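Local coordinates for protein nitrate reductase (Ulva prolifera, PDB 5YLY) that probably passes electrons from NADH through its FAD-bearing cytochrome b5 reductase domain toward heme and molybdenum centres that reduce nitrate to nitrite, at residues D221-T233 / Y238-A251. Numbering follows the deposited sequence.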
loop_
_atom_site.group_PDB
_atom_site.type_symbol
_atom_site.label_atom_id
_atom_site.label_comp_id
_atom_site.label_asym_id
_atom_site.label_seq_id
_atom_site.Cartn_x
_atom_site.Cartn_y
_atom_site.Cartn_z
ATOM N N ASP A 221 15.797 -12.105 8.531
ATOM C CA ASP A 221 16.679 -12.434 7.417
ATOM C C ASP A 221 15.987 -12.316 6.074
ATOM O O ASP A 221 16.625 -12.584 5.060
ATOM C CB ASP A 221 17.263 -13.846 7.596
ATOM C CG ASP A 221 18.234 -13.991 8.741
ATOM O OD1 ASP A 221 18.606 -12.969 9.337
ATOM O OD2 ASP A 221 18.666 -15.118 9.004
ATOM N N ARG A 222 14.687 -11.957 6.054
ATOM C CA ARG A 222 13.914 -11.891 4.807
ATOM C C ARG A 222 13.488 -10.475 4.430
ATOM O O ARG A 222 13.145 -10.239 3.285
ATOM C CB ARG A 222 12.690 -12.853 4.839
ATOM C CG ARG A 222 13.125 -14.306 4.578
ATOM C CD ARG A 222 12.245 -15.001 3.562
ATOM N NE ARG A 222 11.055 -15.548 4.227
ATOM C CZ ARG A 222 9.840 -15.405 3.752
ATOM N NH1 ARG A 222 9.651 -14.836 2.572
ATOM N NH2 ARG A 222 8.795 -15.873 4.432
ATOM N N VAL A 223 13.539 -9.543 5.367
ATOM C CA VAL A 223 13.109 -8.169 5.064
ATOM C C VAL A 223 13.939 -7.148 5.821
ATOM O O VAL A 223 14.404 -7.419 6.942
ATOM C CB VAL A 223 11.565 -8.021 5.333
ATOM C CG1 VAL A 223 11.218 -8.192 6.815
ATOM C CG2 VAL A 223 11.014 -6.689 4.798
ATOM N N LYS A 224 14.149 -5.986 5.187
ATOM C CA LYS A 224 14.725 -4.793 5.819
ATOM C C LYS A 224 13.844 -3.625 5.447
ATOM O O LYS A 224 13.311 -3.570 4.322
ATOM C CB LYS A 224 16.161 -4.521 5.395
ATOM C CG LYS A 224 17.145 -5.533 5.971
ATOM C CD LYS A 224 18.601 -5.113 5.682
ATOM C CE LYS A 224 19.564 -6.222 6.038
ATOM N NZ LYS A 224 19.521 -6.545 7.490
ATOM N N ILE A 225 13.673 -2.693 6.394
ATOM C CA ILE A 225 12.860 -1.508 6.148
ATOM C C ILE A 225 13.691 -0.274 6.470
ATOM O O ILE A 225 14.346 -0.227 7.521
ATOM C CB ILE A 225 11.527 -1.561 6.940
ATOM C CG1 ILE A 225 10.660 -2.805 6.548
ATOM C CG2 ILE A 225 10.711 -0.263 6.740
ATOM C CD1 ILE A 225 9.683 -3.188 7.530
ATOM N N HIS A 226 13.700 0.707 5.549
ATOM C CA HIS A 226 14.424 1.956 5.759
ATOM C C HIS A 226 13.445 3.080 5.519
ATOM O O HIS A 226 12.579 2.966 4.649
ATOM C CB HIS A 226 15.619 2.084 4.826
ATOM C CG HIS A 226 16.582 3.141 5.260
ATOM N ND1 HIS A 226 17.550 2.848 6.201
ATOM C CD2 HIS A 226 16.702 4.440 4.920
ATOM C CE1 HIS A 226 18.265 3.943 6.356
ATOM N NE2 HIS A 226 17.789 4.930 5.630
ATOM N N TYR A 227 13.564 4.151 6.312
ATOM C CA TYR A 227 12.669 5.303 6.242
ATOM C C TYR A 227 13.430 6.567 5.900
ATOM O O TYR A 227 14.614 6.694 6.226
ATOM C CB TYR A 227 11.998 5.533 7.610
ATOM C CG TYR A 227 11.269 4.338 8.171
ATOM C CD1 TYR A 227 9.932 4.103 7.861
ATOM C CD2 TYR A 227 11.893 3.472 9.069
ATOM C CE1 TYR A 227 9.244 3.020 8.403
ATOM C CE2 TYR A 227 11.218 2.371 9.603
ATOM C CZ TYR A 227 9.893 2.162 9.279
ATOM O OH TYR A 227 9.233 1.079 9.792
ATOM N N THR A 228 12.730 7.538 5.288
ATOM C CA THR A 228 13.226 8.896 5.088
ATOM C C THR A 228 12.091 9.851 5.377
ATOM O O THR A 228 10.929 9.522 5.136
ATOM C CB THR A 228 13.928 9.163 3.744
ATOM O OG1 THR A 228 14.606 10.428 3.839
ATOM C CG2 THR A 228 12.962 9.190 2.549
ATOM N N VAL A 229 12.419 10.986 5.966
ATOM C CA VAL A 229 11.466 12.062 6.237
ATOM C C VAL A 229 12.081 13.365 5.717
ATOM O O VAL A 229 13.308 13.463 5.668
ATOM C CB VAL A 229 10.979 12.138 7.715
ATOM C CG1 VAL A 229 10.200 10.883 8.123
ATOM C CG2 VAL A 229 12.133 12.406 8.672
ATOM N N ASP A 230 11.250 14.319 5.252
ATOM C CA ASP A 230 11.726 15.598 4.711
ATOM C C ASP A 230 12.386 16.383 5.826
ATOM O O ASP A 230 13.582 16.691 5.755
ATOM C CB ASP A 230 10.562 16.417 4.111
ATOM C CG ASP A 230 9.867 15.824 2.895
ATOM O OD1 ASP A 230 10.323 14.776 2.398
ATOM O OD2 ASP A 230 8.897 16.439 2.412
ATOM N N ARG A 231 11.608 16.646 6.885
ATOM C CA ARG A 231 12.069 17.392 8.046
ATOM C C ARG A 231 12.107 16.494 9.291
ATOM O O ARG A 231 11.077 16.223 9.920
ATOM C CB ARG A 231 11.298 18.718 8.260
ATOM C CG ARG A 231 9.901 18.784 7.626
ATOM C CD ARG A 231 8.805 18.810 8.667
ATOM N NE ARG A 231 8.753 20.071 9.409
ATOM C CZ ARG A 231 7.839 20.362 10.329
ATOM N NH1 ARG A 231 6.886 19.486 10.631
ATOM N NH2 ARG A 231 7.866 21.536 10.950
ATOM N N PRO A 232 13.323 16.001 9.610
ATOM C CA PRO A 232 13.493 15.120 10.777
ATOM C C PRO A 232 13.655 15.821 12.134
ATOM O O PRO A 232 14.042 16.995 12.195
ATOM C CB PRO A 232 14.767 14.351 10.426
ATOM C CG PRO A 232 15.567 15.311 9.607
ATOM C CD PRO A 232 14.602 16.219 8.901
ATOM N N THR A 233 13.401 15.059 13.224
ATOM C CA THR A 233 13.565 15.478 14.621
ATOM C C THR A 233 14.965 15.022 15.114
ATOM O O THR A 233 15.560 14.170 14.448
ATOM C CB THR A 233 12.404 14.957 15.484
ATOM O OG1 THR A 233 12.195 13.567 15.230
ATOM C CG2 THR A 233 11.116 15.738 15.263
ATOM N N TYR A 238 17.117 7.328 10.962
ATOM C CA TYR A 238 17.095 6.967 9.544
ATOM C C TYR A 238 17.480 8.142 8.642
ATOM O O TYR A 238 18.129 9.079 9.107
ATOM C CB TYR A 238 15.737 6.333 9.154
ATOM C CG TYR A 238 15.316 5.143 9.989
ATOM C CD1 TYR A 238 14.565 5.311 11.148
ATOM C CD2 TYR A 238 15.578 3.842 9.568
ATOM C CE1 TYR A 238 14.146 4.220 11.907
ATOM C CE2 TYR A 238 15.159 2.739 10.318
ATOM C CZ TYR A 238 14.444 2.936 11.484
ATOM O OH TYR A 238 14.034 1.859 12.227
ATOM N N SER A 239 17.116 8.083 7.343
ATOM C CA SER A 239 17.508 9.118 6.377
ATOM C C SER A 239 16.652 10.385 6.387
ATOM O O SER A 239 15.524 10.373 6.881
ATOM C CB SER A 239 17.553 8.533 4.976
ATOM O OG SER A 239 18.577 7.562 4.885
ATOM N N SER A 240 17.202 11.473 5.820
ATOM C CA SER A 240 16.566 12.781 5.695
ATOM C C SER A 240 16.513 13.174 4.217
ATOM O O SER A 240 17.430 12.850 3.449
ATOM C CB SER A 240 17.390 13.850 6.430
ATOM O OG SER A 240 17.708 13.495 7.767
ATOM N N GLY A 241 15.494 13.950 3.864
ATOM C CA GLY A 241 15.359 14.504 2.522
ATOM C C GLY A 241 14.745 13.559 1.519
ATOM O O GLY A 241 14.190 12.529 1.896
ATOM N N PHE A 242 14.838 13.916 0.235
ATOM C CA PHE A 242 14.273 13.130 -0.861
ATOM C C PHE A 242 15.085 11.874 -1.146
ATOM O O PHE A 242 16.306 11.854 -0.931
ATOM C CB PHE A 242 14.183 13.964 -2.157
ATOM C CG PHE A 242 13.508 15.310 -2.036
ATOM C CD1 PHE A 242 12.197 15.411 -1.578
ATOM C CD2 PHE A 242 14.167 16.472 -2.430
ATOM C CE1 PHE A 242 11.570 16.661 -1.480
ATOM C CE2 PHE A 242 13.539 17.716 -2.337
ATOM C CZ PHE A 242 12.247 17.803 -1.859
ATOM N N ILE A 243 14.408 10.846 -1.685
ATOM C CA ILE A 243 15.054 9.613 -2.115
ATOM C C ILE A 243 16.111 10.001 -3.192
ATOM O O ILE A 243 15.802 10.760 -4.109
ATOM C CB ILE A 243 13.995 8.617 -2.641
ATOM C CG1 ILE A 243 13.028 8.174 -1.501
ATOM C CG2 ILE A 243 14.651 7.408 -3.296
ATOM C CD1 ILE A 243 11.787 7.459 -1.939
ATOM N N ASP A 244 17.366 9.558 -3.007
ATOM C CA ASP A 244 18.463 9.793 -3.943
ATOM C C ASP A 244 19.190 8.471 -4.204
ATOM O O ASP A 244 18.810 7.445 -3.622
ATOM C CB ASP A 244 19.405 10.929 -3.473
ATOM C CG ASP A 244 20.212 10.715 -2.191
ATOM O OD1 ASP A 244 20.106 9.624 -1.587
ATOM O OD2 ASP A 244 20.953 11.636 -1.798
ATOM N N LEU A 245 20.189 8.472 -5.098
ATOM C CA LEU A 245 20.925 7.247 -5.439
ATOM C C LEU A 245 21.548 6.578 -4.219
ATOM O O LEU A 245 21.425 5.366 -4.078
ATOM C CB LEU A 245 21.997 7.501 -6.525
ATOM C CG LEU A 245 22.761 6.259 -7.023
ATOM C CD1 LEU A 245 21.830 5.221 -7.646
ATOM C CD2 LEU A 245 23.875 6.644 -7.990
ATOM N N ASP A 246 22.220 7.368 -3.348
ATOM C CA ASP A 246 22.866 6.875 -2.120
ATOM C C ASP A 246 21.858 6.167 -1.219
ATOM O O ASP A 246 22.138 5.080 -0.727
ATOM C CB ASP A 246 23.529 8.025 -1.342
ATOM C CG ASP A 246 24.928 7.707 -0.864
ATOM O OD1 ASP A 246 25.079 6.758 -0.057
ATOM O OD2 ASP A 246 25.880 8.372 -1.337
ATOM N N MET A 247 20.678 6.770 -1.025
ATOM C CA MET A 247 19.640 6.172 -0.205
ATOM C C MET A 247 19.130 4.863 -0.812
ATOM O O MET A 247 18.934 3.886 -0.075
ATOM C CB MET A 247 18.493 7.145 0.018
ATOM C CG MET A 247 17.571 6.725 1.150
ATOM S SD MET A 247 16.174 7.868 1.275
ATOM C CE MET A 247 17.025 9.425 1.556
ATOM N N CYS A 248 18.931 4.838 -2.156
ATOM C CA CYS A 248 18.480 3.621 -2.848
ATOM C C CYS A 248 19.541 2.523 -2.739
ATOM O O CYS A 248 19.186 1.366 -2.551
ATOM C CB CYS A 248 18.135 3.917 -4.307
ATOM S SG CYS A 248 16.660 4.950 -4.527
ATOM N N GLU A 249 20.841 2.881 -2.845
ATOM C CA GLU A 249 21.915 1.884 -2.740
ATOM C C GLU A 249 22.034 1.328 -1.320
ATOM O O GLU A 249 22.365 0.157 -1.144
ATOM C CB GLU A 249 23.263 2.447 -3.234
ATOM C CG GLU A 249 23.303 2.645 -4.742
ATOM C CD GLU A 249 24.509 3.365 -5.322
ATOM O OE1 GLU A 249 25.163 4.148 -4.590
ATOM O OE2 GLU A 249 24.770 3.178 -6.535
ATOM N N ARG A 250 21.792 2.168 -0.311
ATOM C CA ARG A 250 21.857 1.703 1.080
ATOM C C ARG A 250 20.670 0.812 1.455
ATOM O O ARG A 250 20.846 -0.196 2.129
ATOM C CB ARG A 250 21.966 2.883 2.067
ATOM C CG ARG A 250 23.336 3.588 1.998
ATOM C CD ARG A 250 23.522 4.669 3.053
ATOM N NE ARG A 250 22.799 5.905 2.730
ATOM C CZ ARG A 250 21.648 6.273 3.288
ATOM N NH1 ARG A 250 21.071 5.503 4.202
ATOM N NH2 ARG A 250 21.067 7.415 2.937
ATOM N N ALA A 251 19.470 1.180 1.015
ATOM C CA ALA A 251 18.218 0.520 1.375
ATOM C C ALA A 251 17.755 -0.606 0.495
ATOM O O ALA A 251 16.984 -1.435 0.973
ATOM C CB ALA A 251 17.112 1.574 1.436
HETATM O O HOH W 1 13.630 -0.808 10.141
#
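Thr228 and Ser239 pair in parallel where the short strand 239-240 adds an outermost strand to the sheet of the NAD-binding domain, next to strand 223-229. Ser239 N donates to Tyr227 O, Val229 N to Ser239 O, and Gly241 N to Val229 O at 2.9 Å. The tight part is the face carrying Thr228, against helix 245-251. With OG1 anti to the backbone N (chi1 -167°), Thr228 donates from OG1 to Gly241 O at 2.9 Å, while Thr228 CB rests 3.6 Å from Met247 SD. Further along, His226 CB meets Ala251 CB at 3.7 Å. The His226 ring edge reaches Ser239, where His226 NE2 and Ser239 OG share a 2.8 Å hydrogen bond. Arg250 NH2 donates a hydrogen bond to Ser239 OG almost in its guanidinium plane, at 3.2 Å. Tyr238 turns an edge to the His226 face and offers its own face to Tyr227: Tyr227 CD2 lies over the Tyr238 ring centre, 3.6 Å from Tyr238 CZ; both stacks are T-shaped. Beyond them, Tyr227 OH hydrogen-bonds to Glu213 of helix 209-218. The margins are looser: a water bridges Ile225 O and, weakly, Tyr238 OH, and at the exposed turn Pro232 CG merely brushes Ser240 OG. Ser239 OG is thus gripped by both His226 NE2 and Arg250, and the guanidinium so close to NE2 would tend to disfavour protonation of the imidazole.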